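Local coordinates for Alr4995 protein (Nostoc sp., PDB 6LRF) that is a bifunctional enzyme, combining arginine dihydrolase activity with ornithine cyclodeaminase activity in one chain, at residues B[178-183]-B[202-207]. Numbering follows the deposited sequence.
Sequences NGYLLY and PEKRIA
K204 lies across one face of the Y180 ring, its CD 3.8 Å from the ring centroid and almost on the normal, a CH-pi contact. The lysine chain bends at chi2 (-72°) and then runs extended, so that NZ lies close to the CE1 and OH side of the ring and donates to the backbone O of N178, 3.0 Å away and in the carbonyl plane. G179, whose positive phi (76°) suits a glycine, leaves K204 CB 3.5 Å from its O.

After this loop the backbones pair as parallel strands. L181 N donates to K204 O (2.9 Å), and I206 N returns the bond to L181 O (2.8 Å), both nearly along the C=O axis; Y183 N to I206 O is weak. Branched I206 suits the extended chain: its CD1 meets Y180 CD2, while its CG2 touches L182 CD1 at 3.9 Å, and helix 234-242 packs on this face. On the other face L181 and Y183 meet helix 190-199, the crossover of this beta-alpha-beta unit in the dimethylarginine dimethylhydrolase-like (GME) region, probably the dihydrolase part. The Y183 ring stands beside R205, where one water sits 2.6 Å from Y183 OH and binds R205 NE weakly; R205 NH1 hydrogen-bonds V200 O.

Lysine thus lays its CD methylene on an aromatic face and its probable charge on a carbonyl, joining both segments where backbone pairing starts.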
ATOM      1  N   ASN B 178     -10.576  37.774  39.426  1.00 43.89           N
ATOM      2  CA  ASN B 178     -11.884  37.141  39.602  1.00 41.83           C
ATOM      3  C   ASN B 178     -11.876  35.675  39.146  1.00 45.53           C
ATOM      4  O   ASN B 178     -12.862  35.173  38.607  1.00 48.78           O
ATOM      5  CB  ASN B 178     -12.947  37.944  38.840  1.00 48.77           C
ATOM      6  CG  ASN B 178     -14.351  37.626  39.280  1.00 59.51           C
ATOM      7  OD1 ASN B 178     -14.586  37.263  40.435  1.00 65.17           O
ATOM      8  ND2 ASN B 178     -15.305  37.767  38.359  1.00 60.48           N
ATOM      9  N   GLY B 179     -10.744  35.007  39.342  1.00 43.32           N
ATOM     10  CA  GLY B 179     -10.616  33.580  39.081  1.00 42.51           C
ATOM     11  C   GLY B 179     -10.493  33.125  37.632  1.00 36.53           C
ATOM     12  O   GLY B 179     -10.395  31.928  37.365  1.00 33.52           O
ATOM     13  N   TYR B 180     -10.489  34.062  36.689  1.00 35.07           N
ATOM     14  CA  TYR B 180     -10.492  33.681  35.281  1.00 36.74           C
ATOM     15  C   TYR B 180      -9.118  33.241  34.779  1.00 37.93           C
ATOM     16  O   TYR B 180      -8.088  33.648  35.306  1.00 31.19           O
ATOM     17  CB  TYR B 180     -11.030  34.825  34.430  1.00 38.56           C
ATOM     18  CG  TYR B 180     -12.527  34.972  34.582  1.00 43.05           C
ATOM     19  CD1 TYR B 180     -13.070  35.875  35.487  1.00 42.75           C
ATOM     20  CD2 TYR B 180     -13.395  34.165  33.851  1.00 44.15           C
ATOM     21  CE1 TYR B 180     -14.440  35.999  35.636  1.00 46.99           C
ATOM     22  CE2 TYR B 180     -14.765  34.272  33.999  1.00 49.44           C
ATOM     23  CZ  TYR B 180     -15.281  35.192  34.891  1.00 52.68           C
ATOM     24  OH  TYR B 180     -16.647  35.298  35.030  1.00 54.87           O
ATOM     25  N   LEU B 181      -9.119  32.386  33.764  1.00 36.88           N
ATOM     26  CA  LEU B 181      -7.881  31.905  33.178  1.00 32.86           C
ATOM     27  C   LEU B 181      -7.950  31.980  31.674  1.00 35.85           C
ATOM     28  O   LEU B 181      -8.780  31.324  31.052  1.00 31.79           O
ATOM     29  CB  LEU B 181      -7.580  30.465  33.600  1.00 28.76           C
ATOM     30  CG  LEU B 181      -6.398  29.890  32.809  1.00 31.21           C
ATOM     31  CD1 LEU B 181      -5.092  30.606  33.168  1.00 27.70           C
ATOM     32  CD2 LEU B 181      -6.251  28.390  33.013  1.00 29.90           C
ATOM     33  N   LEU B 182      -7.063  32.778  31.099  1.00 31.75           N
ATOM     34  CA  LEU B 182      -6.930  32.895  29.660  1.00 29.05           C
ATOM     35  C   LEU B 182      -5.761  32.031  29.219  1.00 33.54           C
ATOM     36  O   LEU B 182      -4.619  32.288  29.610  1.00 30.20           O
ATOM     37  CB  LEU B 182      -6.708  34.356  29.271  1.00 30.90           C
ATOM     38  CG  LEU B 182      -6.514  34.685  27.793  1.00 37.60           C
ATOM     39  CD1 LEU B 182      -7.860  34.703  27.103  1.00 40.45           C
ATOM     40  CD2 LEU B 182      -5.792  36.024  27.632  1.00 36.76           C
ATOM     41  N   TYR B 183      -6.030  30.988  28.438  1.00 30.79           N
ATOM     42  CA  TYR B 183      -4.971  30.055  28.091  1.00 30.28           C
ATOM     43  C   TYR B 183      -5.248  29.337  26.783  1.00 35.85           C
ATOM     44  O   TYR B 183      -6.376  29.316  26.292  1.00 36.29           O
ATOM     45  CB  TYR B 183      -4.751  29.040  29.230  1.00 30.37           C
ATOM     46  CG  TYR B 183      -5.732  27.887  29.306  1.00 30.22           C
ATOM     47  CD1 TYR B 183      -5.297  26.565  29.202  1.00 35.09           C
ATOM     48  CD2 TYR B 183      -7.087  28.113  29.489  1.00 34.88           C
ATOM     49  CE1 TYR B 183      -6.194  25.497  29.281  1.00 33.89           C
ATOM     50  CE2 TYR B 183      -7.987  27.060  29.573  1.00 36.37           C
ATOM     51  CZ  TYR B 183      -7.540  25.758  29.463  1.00 39.17           C
ATOM     52  OH  TYR B 183      -8.450  24.727  29.543  1.00 41.35           O
ATOM     53  N   PRO B 202     -14.983  25.266  34.575  1.00 46.42           N
ATOM     54  CA  PRO B 202     -15.202  25.518  33.139  1.00 43.19           C
ATOM     55  C   PRO B 202     -15.700  26.927  32.785  1.00 43.67           C
ATOM     56  O   PRO B 202     -15.347  27.434  31.719  1.00 43.41           O
ATOM     57  CB  PRO B 202     -16.261  24.477  32.762  1.00 46.84           C
ATOM     58  CG  PRO B 202     -16.081  23.384  33.744  1.00 43.08           C
ATOM     59  CD  PRO B 202     -15.708  24.064  35.031  1.00 41.71           C
ATOM     60  N   GLU B 203     -16.507  27.541  33.648  1.00 44.64           N
ATOM     61  CA  GLU B 203     -17.035  28.882  33.371  1.00 51.35           C
ATOM     62  C   GLU B 203     -15.955  29.953  33.513  1.00 48.28           C
ATOM     63  O   GLU B 203     -16.066  31.032  32.921  1.00 52.78           O
ATOM     64  CB  GLU B 203     -18.208  29.228  34.301  1.00 52.14           C
ATOM     65  CG  GLU B 203     -18.959  28.033  34.862  1.00 57.86           C
ATOM     66  CD  GLU B 203     -18.286  27.448  36.097  1.00 55.93           C
ATOM     67  OE1 GLU B 203     -18.060  26.216  36.110  1.00 48.54           O
ATOM     68  OE2 GLU B 203     -17.984  28.220  37.042  1.00 53.21           O
ATOM     69  N   LYS B 204     -14.928  29.657  34.313  1.00 46.71           N
ATOM     70  CA  LYS B 204     -13.803  30.578  34.520  1.00 44.59           C
ATOM     71  C   LYS B 204     -12.665  30.336  33.516  1.00 44.20           C
ATOM     72  O   LYS B 204     -11.717  31.125  33.435  1.00 42.35           O
ATOM     73  CB  LYS B 204     -13.268  30.457  35.950  1.00 44.33           C
ATOM     74  CG  LYS B 204     -14.288  30.767  37.039  1.00 44.55           C
ATOM     75  CD  LYS B 204     -14.592  32.241  37.101  1.00 42.82           C
ATOM     76  CE  LYS B 204     -15.203  32.602  38.441  1.00 41.44           C
ATOM     77  NZ  LYS B 204     -15.624  34.035  38.477  1.00 47.47           N
ATOM     78  N   ARG B 205     -12.760  29.250  32.752  1.00 41.30           N
ATOM     79  CA  ARG B 205     -11.784  28.970  31.705  1.00 37.61           C
ATOM     80  C   ARG B 205     -12.137  29.665  30.395  1.00 38.93           C
ATOM     81  O   ARG B 205     -13.236  29.508  29.867  1.00 40.36           O
ATOM     82  CB  ARG B 205     -11.657  27.461  31.468  1.00 40.65           C
ATOM     83  CG  ARG B 205     -11.348  26.668  32.727  1.00 41.63           C
ATOM     84  CD  ARG B 205     -10.622  25.360  32.437  1.00 42.06           C
ATOM     85  NE  ARG B 205     -11.413  24.392  31.671  1.00 42.80           N
ATOM     86  CZ  ARG B 205     -12.163  23.432  32.211  1.00 43.88           C
ATOM     87  NH1 ARG B 205     -12.254  23.308  33.528  1.00 43.75           N
ATOM     88  NH2 ARG B 205     -12.831  22.592  31.431  1.00 43.94           N
ATOM     89  N   ILE B 206     -11.191  30.434  29.873  1.00 36.51           N
ATOM     90  CA  ILE B 206     -11.329  31.052  28.570  1.00 35.92           C
ATOM     91  C   ILE B 206     -10.278  30.474  27.637  1.00 35.25           C
ATOM     92  O   ILE B 206      -9.201  31.052  27.464  1.00 34.21           O
ATOM     93  CB  ILE B 206     -11.176  32.585  28.642  1.00 38.32           C
ATOM     94  CG1 ILE B 206     -12.050  33.149  29.768  1.00 40.25           C
ATOM     95  CG2 ILE B 206     -11.484  33.222  27.282  1.00 39.92           C
ATOM     96  CD1 ILE B 206     -11.842  34.633  30.039  1.00 43.89           C
ATOM     97  N   ALA B 207     -10.582  29.315  27.055  1.00 37.12           N
ATOM     98  CA  ALA B 207      -9.663  28.681  26.115  1.00 40.56           C
ATOM     99  C   ALA B 207      -9.724  29.407  24.780  1.00 38.23           C
ATOM    100  O   ALA B 207     -10.805  29.693  24.280  1.00 46.73           O
ATOM    101  CB  ALA B 207      -9.989  27.208  25.948  1.00 40.06           C
TER
HETATM  102  O   HOH W   1     -10.700  24.233  28.289  1.00 41.09           O